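Local structure of cyclopropane mycolic acid synthase 1 (Mycobacterium tuberculosis, 1KPG) at residues Leu153-Leu158 and Asn218-Thr223; Thr32-Tyr37 and Ile50-Leu55; Asn89-Thr94 and Arg117-Gly122; His167-Leu172 and Gly203-Ile208. The protein converts a double bond at the distal position of an alpha mycolic acid into a cyclopropane ring, taking the methylene group from S-adenosyl-L-methionine. One frame throughout, in Å; residues are numbered along the deposited sequence.

Contact 1: residues Leu153-Leu158 and Asn218-Thr223; sequences LAHRLL and NGFTVT
A mainly aromatic contact, led by His155 and Phe220, joins the last turn of helix 147-157 to the turn that leads into strand 221-227, an outermost strand of the sheet. The two rings form a T-shaped pair: the edge of the imidazole points at the face of Phe220, the planes stand at 90° and the centroids are 5.0 Å apart. His155 CD2 lies over the centre of the phenyl ring, whose CE1 is tucked against His155 CB at 3.3 Å. The imidazole gets there because its CG is anti to the backbone N (chi1 -173°), carrying the ring toward the turn. One face of the imidazole is covered by the turn itself, with Asn218 O 3.2 Å from His155 CG and Gly219 CA making a CH-pi contact 4.0 Å from the ring centroid. Gly219 suits this place twice over: its positive phi makes it the C' residue of the Schellman motif ending helix 208-216, and having no side chain it leaves room for the imidazole. Leu158 CD2 meets the Phe220 edge, 3.8 Å from CE2, and Ala154 CB is 4.1 Å from CZ, small enough to admit the ring. Dispersion and ring electrostatics therefore carry much of the contact, while Asn218 O, above the imidazole near its rim, would tend to stabilise any positive charge there.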
# COMPACT_ATOMS: atom_id res chain seq x y z
N LEU A 153 -10.60 -7.82 12.91
CA LEU A 153 -11.50 -6.71 12.63
C LEU A 153 -12.07 -6.80 11.22
O LEU A 153 -13.26 -6.59 11.02
CB LEU A 153 -10.76 -5.37 12.82
CG LEU A 153 -11.54 -4.07 12.59
CD1 LEU A 153 -10.88 -2.95 13.36
CD2 LEU A 153 -11.62 -3.74 11.12
N ALA A 154 -11.21 -7.10 10.25
CA ALA A 154 -11.64 -7.20 8.86
C ALA A 154 -12.66 -8.31 8.69
O ALA A 154 -13.67 -8.15 7.99
CB ALA A 154 -10.44 -7.46 7.96
N HIS A 155 -12.39 -9.45 9.31
CA HIS A 155 -13.30 -10.58 9.21
C HIS A 155 -14.63 -10.28 9.88
O HIS A 155 -15.66 -10.77 9.45
CB HIS A 155 -12.67 -11.82 9.84
CG HIS A 155 -13.48 -13.06 9.63
ND1 HIS A 155 -14.48 -13.46 10.49
CD2 HIS A 155 -13.45 -13.99 8.64
CE1 HIS A 155 -15.03 -14.57 10.04
NE2 HIS A 155 -14.42 -14.91 8.92
N ARG A 156 -14.59 -9.45 10.92
CA ARG A 156 -15.81 -9.10 11.65
C ARG A 156 -16.70 -8.12 10.88
O ARG A 156 -17.91 -8.35 10.74
CB ARG A 156 -15.43 -8.51 13.02
CG ARG A 156 -16.60 -7.95 13.83
CD ARG A 156 -16.18 -7.69 15.27
NE ARG A 156 -15.07 -6.76 15.37
CZ ARG A 156 -15.17 -5.44 15.22
NH1 ARG A 156 -16.35 -4.89 14.95
NH2 ARG A 156 -14.10 -4.67 15.33
N LEU A 157 -16.12 -7.04 10.37
CA LEU A 157 -16.89 -6.03 9.64
C LEU A 157 -17.46 -6.49 8.30
O LEU A 157 -18.48 -5.97 7.84
CB LEU A 157 -16.03 -4.77 9.44
CG LEU A 157 -15.53 -4.11 10.72
CD1 LEU A 157 -14.76 -2.84 10.39
CD2 LEU A 157 -16.72 -3.79 11.63
N LEU A 158 -16.80 -7.46 7.67
CA LEU A 158 -17.23 -8.01 6.37
C LEU A 158 -18.54 -8.81 6.48
O LEU A 158 -18.89 -9.32 7.54
CB LEU A 158 -16.12 -8.92 5.84
CG LEU A 158 -15.41 -8.71 4.49
CD1 LEU A 158 -15.47 -7.26 4.04
CD2 LEU A 158 -13.97 -9.19 4.65
N ASN A 218 -7.87 -16.34 11.64
CA ASN A 218 -8.90 -15.35 11.91
C ASN A 218 -10.19 -15.54 11.13
O ASN A 218 -11.00 -14.62 11.03
CB ASN A 218 -8.34 -13.95 11.67
CG ASN A 218 -7.55 -13.43 12.86
OD1 ASN A 218 -8.12 -12.99 13.85
ND2 ASN A 218 -6.22 -13.49 12.76
N GLY A 219 -10.38 -16.73 10.58
CA GLY A 219 -11.60 -17.01 9.84
C GLY A 219 -11.57 -16.80 8.34
O GLY A 219 -12.61 -16.89 7.68
N PHE A 220 -10.39 -16.52 7.79
CA PHE A 220 -10.27 -16.30 6.36
C PHE A 220 -9.68 -17.52 5.64
O PHE A 220 -8.93 -18.30 6.22
CB PHE A 220 -9.36 -15.10 6.05
CG PHE A 220 -10.01 -13.76 6.26
CD1 PHE A 220 -9.68 -12.97 7.36
CD2 PHE A 220 -10.93 -13.27 5.33
CE1 PHE A 220 -10.25 -11.71 7.53
CE2 PHE A 220 -11.50 -12.01 5.49
CZ PHE A 220 -11.17 -11.23 6.59
N THR A 221 -10.04 -17.66 4.37
CA THR A 221 -9.54 -18.73 3.53
C THR A 221 -8.86 -18.02 2.36
O THR A 221 -9.53 -17.46 1.49
CB THR A 221 -10.67 -19.62 2.98
OG1 THR A 221 -11.27 -20.35 4.06
CG2 THR A 221 -10.12 -20.62 1.95
N VAL A 222 -7.53 -18.02 2.36
CA VAL A 222 -6.78 -17.38 1.29
C VAL A 222 -6.91 -18.25 0.04
O VAL A 222 -6.20 -19.25 -0.11
CB VAL A 222 -5.28 -17.23 1.66
CG1 VAL A 222 -4.56 -16.45 0.58
CG2 VAL A 222 -5.15 -16.53 3.01
N THR A 223 -7.82 -17.86 -0.85
CA THR A 223 -8.07 -18.61 -2.07
C THR A 223 -7.10 -18.31 -3.21
O THR A 223 -7.14 -18.95 -4.26
CB THR A 223 -9.52 -18.40 -2.55
OG1 THR A 223 -9.78 -17.00 -2.72
CG2 THR A 223 -10.50 -18.96 -1.52

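Contact 2: residues Thr32-Tyr37 and Ile50-Leu55; sequences TYSCAY and IAKIDL. With SAH (S-adenosyl-L-homocysteine), chain F; 16A (cetyl-trimethyl-ammonium), chain G; CO3 (carbonate ion), chain E.
Lys52 points from its helix at Ser34 and Cys35, its ammonium held between a hydroxyl and a carbonyl. CG leaves on the side opposite the backbone N, and the chain then bends at each of its next three torsions, which shortens its reach and brings NZ to hydrogen bonds with Cys35 O (2.6 Å) and Ser34 OG (2.8 Å); Gln49 OE1 is another partner. NZ stands above the Cys35 carbonyl plane, 61° out of it. The methyl of Thr32 meets the ammonium tip to tip, CG2 3.5 Å from NZ. This buried ammonium is well placed to position Ser34, whose short side chain lets OG bond onward to the S-adenosyl-L-homocysteine carboxylate oxygen O at 2.7 Å. Tyr33 N donates to OXT at 2.9 Å, so the loop 32-37 grips the amino-acid end of the cofactor product of this Rossmann-like methyltransferase, consistent with their inferred binding roles. The Tyr33 ring faces the cetyl-trimethyl-ammonium detergent, whose head methyl carbon C17 lies over its centre. At the far end Leu55 CD2 makes a CH-pi contact over one face of Tyr37, 4.2 Å from the ring centroid; small Ala51 lets the ring settle against the helix.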
# COMPACT_ATOMS: atom_id res chain seq x y z
N THR A 32 -0.71 7.08 -7.08
CA THR A 32 -0.74 5.73 -6.53
C THR A 32 0.68 5.46 -6.02
O THR A 32 1.65 5.60 -6.76
CB THR A 32 -1.14 4.68 -7.60
OG1 THR A 32 -2.49 4.93 -8.04
CG2 THR A 32 -1.08 3.27 -7.03
N TYR A 33 0.78 5.07 -4.75
CA TYR A 33 2.07 4.84 -4.10
C TYR A 33 2.19 3.37 -3.69
O TYR A 33 2.22 3.04 -2.50
CB TYR A 33 2.17 5.75 -2.87
CG TYR A 33 3.55 5.99 -2.29
CD1 TYR A 33 4.69 5.45 -2.89
CD2 TYR A 33 3.72 6.78 -1.15
CE1 TYR A 33 5.96 5.68 -2.36
CE2 TYR A 33 4.99 7.02 -0.61
CZ TYR A 33 6.10 6.46 -1.23
OH TYR A 33 7.36 6.70 -0.72
N SER A 34 2.25 2.50 -4.69
CA SER A 34 2.36 1.07 -4.48
C SER A 34 2.77 0.40 -5.80
O SER A 34 2.87 1.06 -6.84
CB SER A 34 1.03 0.51 -3.97
OG SER A 34 -0.06 1.01 -4.74
N CYS A 35 2.99 -0.90 -5.75
CA CYS A 35 3.42 -1.63 -6.94
C CYS A 35 2.41 -1.61 -8.09
O CYS A 35 1.25 -1.96 -7.91
CB CYS A 35 3.72 -3.08 -6.58
SG CYS A 35 4.49 -3.95 -7.93
N ALA A 36 2.87 -1.21 -9.26
CA ALA A 36 2.00 -1.16 -10.43
C ALA A 36 1.99 -2.54 -11.06
O ALA A 36 2.79 -3.40 -10.71
CB ALA A 36 2.50 -0.12 -11.43
N TYR A 37 1.07 -2.74 -12.00
CA TYR A 37 0.94 -4.02 -12.69
C TYR A 37 1.09 -3.82 -14.19
O TYR A 37 0.17 -3.35 -14.87
CB TYR A 37 -0.43 -4.63 -12.37
CG TYR A 37 -0.72 -5.96 -13.04
CD1 TYR A 37 0.24 -6.97 -13.08
CD2 TYR A 37 -1.97 -6.21 -13.60
CE1 TYR A 37 -0.05 -8.21 -13.66
CE2 TYR A 37 -2.27 -7.44 -14.18
CZ TYR A 37 -1.31 -8.44 -14.21
OH TYR A 37 -1.60 -9.65 -14.79
N ILE A 50 -3.37 1.70 -12.97
CA ILE A 50 -4.80 1.47 -13.12
C ILE A 50 -5.02 -0.04 -13.26
O ILE A 50 -6.00 -0.59 -12.77
CB ILE A 50 -5.33 2.19 -14.38
CG1 ILE A 50 -5.12 3.70 -14.22
CG2 ILE A 50 -6.80 1.86 -14.60
CD1 ILE A 50 -5.85 4.30 -13.04
N ALA A 51 -4.08 -0.70 -13.94
CA ALA A 51 -4.14 -2.14 -14.15
C ALA A 51 -4.04 -2.85 -12.80
O ALA A 51 -4.69 -3.87 -12.57
CB ALA A 51 -3.01 -2.58 -15.06
N LYS A 52 -3.23 -2.29 -11.91
CA LYS A 52 -3.07 -2.86 -10.58
C LYS A 52 -4.34 -2.62 -9.77
O LYS A 52 -4.79 -3.50 -9.02
CB LYS A 52 -1.84 -2.26 -9.89
CG LYS A 52 -1.63 -2.69 -8.45
CD LYS A 52 -2.43 -1.83 -7.48
CE LYS A 52 -2.01 -0.36 -7.53
NZ LYS A 52 -0.56 -0.16 -7.23
N ILE A 53 -4.93 -1.43 -9.90
CA ILE A 53 -6.16 -1.12 -9.18
C ILE A 53 -7.30 -2.04 -9.65
O ILE A 53 -8.06 -2.55 -8.83
CB ILE A 53 -6.58 0.36 -9.39
CG1 ILE A 53 -5.61 1.28 -8.65
CG2 ILE A 53 -8.00 0.58 -8.87
CD1 ILE A 53 -5.81 2.75 -8.96
N ASP A 54 -7.41 -2.24 -10.96
CA ASP A 54 -8.45 -3.12 -11.50
C ASP A 54 -8.20 -4.57 -11.08
O ASP A 54 -9.14 -5.31 -10.80
CB ASP A 54 -8.51 -3.01 -13.02
CG ASP A 54 -9.17 -1.72 -13.51
OD1 ASP A 54 -8.85 -1.28 -14.64
OD2 ASP A 54 -10.01 -1.14 -12.78
N LEU A 55 -6.93 -4.98 -11.05
CA LEU A 55 -6.57 -6.34 -10.65
C LEU A 55 -7.07 -6.61 -9.22
O LEU A 55 -7.63 -7.66 -8.93
CB LEU A 55 -5.06 -6.54 -10.69
CG LEU A 55 -4.56 -7.89 -10.15
CD1 LEU A 55 -5.03 -9.02 -11.06
CD2 LEU A 55 -3.04 -7.88 -10.04
N SAH F . -3.24 2.35 -0.73
CA SAH F . -2.60 3.56 -1.28
CB SAH F . -1.59 4.18 -0.29
CG SAH F . -0.41 3.30 0.18
SD SAH F . 0.72 4.17 1.29
C SAH F . -1.89 3.26 -2.60
O SAH F . -1.67 2.07 -2.89
OXT SAH F . -1.54 4.23 -3.32
C5' SAH F . 0.34 3.46 2.92
C4' SAH F . -1.03 3.94 3.39
O4' SAH F . -1.61 3.19 4.49
C3' SAH F . -1.06 5.41 3.82
O3' SAH F . -2.21 6.04 3.22
C2' SAH F . -1.16 5.33 5.32
O2' SAH F . -1.70 6.53 5.87
C1' SAH F . -2.03 4.14 5.49
N9 SAH F . -2.04 3.52 6.82
C8 SAH F . -0.92 2.97 7.64
N7 SAH F . -1.28 2.48 8.79
C5 SAH F . -2.68 2.67 8.80
C6 SAH F . -3.69 2.35 9.76
N6 SAH F . -3.41 1.75 10.93
N1 SAH F . -4.99 2.68 9.46
C2 SAH F . -5.29 3.28 8.29
N3 SAH F . -4.44 3.63 7.31
C4 SAH F . -3.14 3.30 7.62
C1 16A G . 8.66 0.17 -1.92
C2 16A G . 8.93 -0.14 -0.44
C3 16A G . 9.78 -1.42 -0.28
C4 16A G . 10.09 -1.82 1.17
C5 16A G . 10.95 -3.09 1.22
C6 16A G . 11.33 -3.61 2.62
C7 16A G . 11.97 -2.65 3.67
C8 16A G . 11.27 -2.34 5.02
C9 16A G . 10.11 -3.21 5.54
C10 16A G . 8.72 -2.69 5.18
C11 16A G . 8.04 -1.65 6.10
C12 16A G . 7.37 -0.39 5.52
C13 16A G . 6.65 -0.53 4.15
C14 16A G . 6.01 0.77 3.65
C15 16A G . 5.56 0.54 2.19
C16 16A G . 4.98 1.85 1.61
N1 16A G . 4.43 1.99 0.26
C17 16A G . 4.07 3.45 0.17
C18 16A G . 5.42 1.70 -0.86
C19 16A G . 3.14 1.22 0.11
C CO3 E . 3.03 -2.24 -2.18
O1 CO3 E . 3.93 -1.12 -1.77
O2 CO3 E . 2.77 -2.43 -3.49
O3 CO3 E . 2.50 -3.07 -1.24

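Contact 3: residues Asn89-Thr94 and Arg117-Gly122; sequences NVVGLT and RVLLAG. With SAH (S-adenosyl-L-homocysteine), chain F.
Arg117 and Val91 lie side by side on neighbouring parallel strands, pointing the same way. The arginine starts with CB 4.1 Å from Val90 O. A bend at chi3 (-71°) sets the guanidinium alongside Val91: NE and CZ pass CG2, and the terminal NH2 comes to 3.4 Å from that methyl, while CG1 lies over one face of the group, toward its rim. NH2 also forms a salt bridge with Glu128, which would offset the charge that the aliphatic neighbour cannot. Further along the same face Leu93 CD1 meets Leu119 CD1 at 4.1 Å, and Phe126 touches both Val91 and Leu93.

The backbones are laced by the ladder of a parallel strand pair, at one edge of a mixed sheet: Arg117 N to Val90 O (2.9 Å), Gly92 N to Arg117 O (2.7 Å), Leu119 N to Gly92 O (2.8 Å) and Thr94 N to Leu119 O (3.2 Å), with the strand segments 16° apart. This is the beta-alpha-beta unit 89-94, 97-108, 116-120 of the Rossmann-like methyltransferase fold. Its helix packs on the face carrying Val118 and Leu120, where Gly92 adds no bulk. The C-terminal part of segment 89-94 reaches the cofactor product: Thr94 OG1 accepts a hydrogen bond from the ribose O2' of S-adenosyl-L-homocysteine (3.0 Å). Gly122 passes close to the adenine, where slim glycine suits the tight space. Threonine fits its place because a hydroxyl that gives one bond to Gln99 and takes others from Ser96 N and O2' is held fixed for the ribose.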
# COMPACT_ATOMS: atom_id res chain seq x y z
N ASN A 89 -20.19 2.44 -3.21
CA ASN A 89 -20.00 3.53 -2.26
C ASN A 89 -18.64 3.23 -1.64
O ASN A 89 -18.19 2.09 -1.67
CB ASN A 89 -21.08 3.50 -1.18
CG ASN A 89 -22.48 3.53 -1.76
OD1 ASN A 89 -23.27 2.61 -1.54
ND2 ASN A 89 -22.79 4.58 -2.51
N VAL A 90 -17.97 4.23 -1.07
CA VAL A 90 -16.65 3.98 -0.49
C VAL A 90 -16.31 4.75 0.79
O VAL A 90 -16.81 5.85 1.03
CB VAL A 90 -15.52 4.29 -1.50
CG1 VAL A 90 -15.64 3.41 -2.73
CG2 VAL A 90 -15.56 5.75 -1.88
N VAL A 91 -15.45 4.13 1.58
CA VAL A 91 -14.96 4.71 2.82
C VAL A 91 -13.45 4.47 2.82
O VAL A 91 -13.00 3.34 2.70
CB VAL A 91 -15.57 4.05 4.06
CG1 VAL A 91 -15.03 4.72 5.31
CG2 VAL A 91 -17.09 4.17 4.01
N GLY A 92 -12.68 5.55 2.92
CA GLY A 92 -11.24 5.40 2.93
C GLY A 92 -10.66 5.86 4.24
O GLY A 92 -11.07 6.88 4.78
N LEU A 93 -9.70 5.09 4.75
CA LEU A 93 -9.02 5.39 6.00
C LEU A 93 -7.54 5.69 5.76
O LEU A 93 -6.87 4.98 5.01
CB LEU A 93 -9.14 4.20 6.95
CG LEU A 93 -10.42 3.98 7.77
CD1 LEU A 93 -11.65 4.48 7.04
CD2 LEU A 93 -10.53 2.49 8.11
N THR A 94 -7.03 6.73 6.40
CA THR A 94 -5.62 7.10 6.28
C THR A 94 -5.17 7.83 7.53
O THR A 94 -5.97 8.51 8.18
CB THR A 94 -5.35 8.02 5.07
OG1 THR A 94 -3.95 8.29 4.98
CG2 THR A 94 -6.11 9.34 5.22
N ARG A 117 -16.54 8.67 1.50
CA ARG A 117 -16.05 9.27 2.73
C ARG A 117 -14.59 8.92 2.94
O ARG A 117 -14.15 7.83 2.59
CB ARG A 117 -16.84 8.77 3.94
CG ARG A 117 -18.30 9.18 4.00
CD ARG A 117 -18.89 8.74 5.34
NE ARG A 117 -19.05 7.30 5.41
CZ ARG A 117 -18.95 6.58 6.52
NH1 ARG A 117 -18.68 7.16 7.68
NH2 ARG A 117 -19.13 5.27 6.47
N VAL A 118 -13.85 9.87 3.50
CA VAL A 118 -12.45 9.67 3.81
C VAL A 118 -12.31 10.11 5.26
O VAL A 118 -12.86 11.14 5.66
CB VAL A 118 -11.52 10.49 2.89
CG1 VAL A 118 -11.81 11.99 3.01
CG2 VAL A 118 -10.07 10.17 3.22
N LEU A 119 -11.61 9.32 6.06
CA LEU A 119 -11.44 9.63 7.47
C LEU A 119 -9.98 9.62 7.87
O LEU A 119 -9.22 8.72 7.49
CB LEU A 119 -12.19 8.61 8.33
CG LEU A 119 -13.71 8.53 8.11
CD1 LEU A 119 -14.25 7.24 8.72
CD2 LEU A 119 -14.37 9.75 8.74
N LEU A 120 -9.58 10.62 8.64
CA LEU A 120 -8.22 10.69 9.12
C LEU A 120 -8.34 9.81 10.36
O LEU A 120 -8.52 10.29 11.48
CB LEU A 120 -7.85 12.13 9.49
CG LEU A 120 -6.44 12.38 10.06
CD1 LEU A 120 -5.38 11.80 9.14
CD2 LEU A 120 -6.23 13.87 10.23
N ALA A 121 -8.26 8.51 10.14
CA ALA A 121 -8.40 7.54 11.22
C ALA A 121 -7.83 6.20 10.79
O ALA A 121 -7.72 5.90 9.61
CB ALA A 121 -9.88 7.41 11.57
N GLY A 122 -7.47 5.38 11.76
CA GLY A 122 -6.93 4.08 11.42
C GLY A 122 -8.04 3.05 11.47
O GLY A 122 -9.13 3.33 11.99
N SAH F . -3.24 2.35 -0.73
CA SAH F . -2.60 3.56 -1.28
CB SAH F . -1.59 4.18 -0.29
CG SAH F . -0.41 3.30 0.18
SD SAH F . 0.72 4.17 1.29
C SAH F . -1.89 3.26 -2.60
O SAH F . -1.67 2.07 -2.89
OXT SAH F . -1.54 4.23 -3.32
C5' SAH F . 0.34 3.46 2.92
C4' SAH F . -1.03 3.94 3.39
O4' SAH F . -1.61 3.19 4.49
C3' SAH F . -1.06 5.41 3.82
O3' SAH F . -2.21 6.04 3.22
C2' SAH F . -1.16 5.33 5.32
O2' SAH F . -1.70 6.53 5.87
C1' SAH F . -2.03 4.14 5.49
N9 SAH F . -2.04 3.52 6.82
C8 SAH F . -0.92 2.97 7.64
N7 SAH F . -1.28 2.48 8.79
C5 SAH F . -2.68 2.67 8.80
C6 SAH F . -3.69 2.35 9.76
N6 SAH F . -3.41 1.75 10.93
N1 SAH F . -4.99 2.68 9.46
C2 SAH F . -5.29 3.28 8.29
N3 SAH F . -4.44 3.63 7.31
C4 SAH F . -3.14 3.30 7.62

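Contact 4: residues His167-Leu172 and Gly203-Ile208; sequences HTITGL and GRLPSI. With 16A (cetyl-trimethyl-ammonium), chain G; CO3 (carbonate ion), chain E.
Leu205 takes chi1 -173°, which swings CG away from its own N, and a turn at chi2 (60°) then lays its methyls on strand 163-171: CD1 meets Ile169 CG2 at 3.6 Å, the side chains crossing at about a right angle, and CD2 lies 3.4 Å from Gly171 CA. Glycine there leaves the space that CD2 fills. Beside them Gly171 N donates to Pro206 O at 2.8 Å, in line with the carbonyl (C=O...N 170°). Proline, lacking an N-H, presents its ring instead, CD resting 3.4 Å from Ile169 O, an oxygen that also accepts a bond from Thr168 OG1. A water donates to both Gly171 O and Leu205 O, tying the two backbones a second time. Beta-branched Ile169 faces two ways: CG2 packs on Leu205, while CD1 reaches the detergent chain, 3.6 Å from its C3. Leu205 CB touches the same chain at C9, so the contact lines the channel that holds the detergent, probably the site of the acyl substrate. His167 NE2 gives a hydrogen bond to the carbonate (2.6 Å to O2). Ser207 caps helix 208-216 through Met210 N, strand 278-286 pairs with strand 163-171, and Tyr147 of helix 147-157 packs on Pro206.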
# COMPACT_ATOMS: atom_id res chain seq x y z
N HIS A 167 -3.15 -6.48 -0.37
CA HIS A 167 -1.98 -6.35 -1.22
C HIS A 167 -0.88 -5.79 -0.32
O HIS A 167 -0.99 -4.67 0.16
CB HIS A 167 -2.30 -5.40 -2.38
CG HIS A 167 -1.11 -4.94 -3.16
ND1 HIS A 167 -1.13 -4.84 -4.54
CD2 HIS A 167 0.10 -4.48 -2.77
CE1 HIS A 167 0.02 -4.33 -4.96
NE2 HIS A 167 0.78 -4.10 -3.90
N THR A 168 0.18 -6.56 -0.11
CA THR A 168 1.26 -6.11 0.75
C THR A 168 2.61 -6.68 0.35
O THR A 168 2.71 -7.76 -0.24
CB THR A 168 0.99 -6.51 2.22
OG1 THR A 168 2.13 -6.17 3.02
CG2 THR A 168 0.74 -8.03 2.32
N ILE A 169 3.65 -5.92 0.68
CA ILE A 169 5.02 -6.32 0.42
C ILE A 169 5.30 -7.43 1.43
O ILE A 169 4.71 -7.45 2.51
CB ILE A 169 5.98 -5.13 0.67
CG1 ILE A 169 5.84 -4.12 -0.48
CG2 ILE A 169 7.42 -5.61 0.82
CD1 ILE A 169 6.38 -2.74 -0.16
N THR A 170 6.16 -8.37 1.06
CA THR A 170 6.51 -9.47 1.95
C THR A 170 8.00 -9.70 1.74
O THR A 170 8.54 -9.31 0.71
CB THR A 170 5.71 -10.75 1.61
OG1 THR A 170 6.01 -11.18 0.28
CG2 THR A 170 4.22 -10.49 1.71
N GLY A 171 8.66 -10.31 2.70
CA GLY A 171 10.08 -10.54 2.52
C GLY A 171 10.67 -11.72 3.25
O GLY A 171 10.04 -12.28 4.15
N LEU A 172 11.88 -12.09 2.86
CA LEU A 172 12.61 -13.20 3.46
C LEU A 172 13.44 -12.64 4.62
O LEU A 172 13.86 -11.48 4.60
CB LEU A 172 13.54 -13.84 2.43
CG LEU A 172 12.92 -14.29 1.10
CD1 LEU A 172 14.01 -14.73 0.14
CD2 LEU A 172 11.93 -15.42 1.35
N GLY A 203 7.81 0.62 10.48
CA GLY A 203 7.51 -0.33 9.43
C GLY A 203 8.00 -1.73 9.73
O GLY A 203 9.03 -1.91 10.38
N ARG A 204 7.27 -2.73 9.25
CA ARG A 204 7.61 -4.13 9.47
C ARG A 204 7.42 -4.96 8.20
O ARG A 204 6.41 -4.82 7.52
CB ARG A 204 6.74 -4.71 10.58
CG ARG A 204 7.36 -4.68 11.95
CD ARG A 204 8.50 -5.68 12.04
NE ARG A 204 9.04 -5.76 13.39
CZ ARG A 204 10.02 -6.58 13.75
NH1 ARG A 204 10.57 -7.40 12.86
NH2 ARG A 204 10.45 -6.58 15.01
N LEU A 205 8.39 -5.82 7.91
CA LEU A 205 8.32 -6.66 6.72
C LEU A 205 7.64 -8.00 7.04
O LEU A 205 8.18 -8.82 7.78
CB LEU A 205 9.72 -6.92 6.17
CG LEU A 205 9.76 -7.66 4.83
CD1 LEU A 205 9.02 -6.84 3.78
CD2 LEU A 205 11.21 -7.89 4.41
N PRO A 206 6.45 -8.22 6.48
CA PRO A 206 5.66 -9.45 6.67
C PRO A 206 6.24 -10.61 5.85
O PRO A 206 6.92 -10.39 4.85
CB PRO A 206 4.27 -9.06 6.14
CG PRO A 206 4.26 -7.56 6.21
CD PRO A 206 5.65 -7.20 5.79
N SER A 207 5.97 -11.84 6.29
CA SER A 207 6.43 -13.01 5.55
C SER A 207 5.17 -13.66 4.99
O SER A 207 4.11 -13.59 5.60
CB SER A 207 7.15 -13.99 6.48
OG SER A 207 6.25 -14.65 7.36
N ILE A 208 5.27 -14.28 3.82
CA ILE A 208 4.09 -14.92 3.24
C ILE A 208 3.47 -15.91 4.24
O ILE A 208 2.25 -15.95 4.41
CB ILE A 208 4.44 -15.64 1.92
CG1 ILE A 208 4.98 -14.62 0.91
CG2 ILE A 208 3.20 -16.34 1.36
CD1 ILE A 208 5.53 -15.23 -0.37
C1 16A G . 8.66 0.17 -1.92
C2 16A G . 8.93 -0.14 -0.44
C3 16A G . 9.78 -1.42 -0.28
C4 16A G . 10.09 -1.82 1.17
C5 16A G . 10.95 -3.09 1.22
C6 16A G . 11.33 -3.61 2.62
C7 16A G . 11.97 -2.65 3.67
C8 16A G . 11.27 -2.34 5.02
C9 16A G . 10.11 -3.21 5.54
C10 16A G . 8.72 -2.69 5.18
C11 16A G . 8.04 -1.65 6.10
C12 16A G . 7.37 -0.39 5.52
C13 16A G . 6.65 -0.53 4.15
C14 16A G . 6.01 0.77 3.65
C15 16A G . 5.56 0.54 2.19
C16 16A G . 4.98 1.85 1.61
N1 16A G . 4.43 1.99 0.26
C17 16A G . 4.07 3.45 0.17
C18 16A G . 5.42 1.70 -0.86
C19 16A G . 3.14 1.22 0.11
C CO3 E . 3.03 -2.24 -2.18
O1 CO3 E . 3.93 -1.12 -1.77
O2 CO3 E . 2.77 -2.43 -3.49
O3 CO3 E . 2.50 -3.07 -1.24
O HOH W 1 9.92 -10.97 6.84

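In the fold
Contact 2 bonds the carboxylate of S-adenosyl-L-homocysteine and contact 3 the ribose hydroxyl, with Gly122 passing beside the adenine, although the nearest atoms of the two contacts are about 10 Å apart. Contacts 2 and 4 meet directly, Cys35 O lying 4.0 Å from His167 CE1, and share the carbonate, bound by Cys35 N and His167 NE2, as well as the detergent. The Ile169 side chain of contact 4 is about 7 Å from that of Cys269, inferred to be an active-site residue. Contact 1 lies apart, the Ala154 side chain about 12 Å from the cofactor product. The same sheet is reached by contacts 1, 3 and 4, with contacts 3 and 4 on opposite sides of the chain's centre.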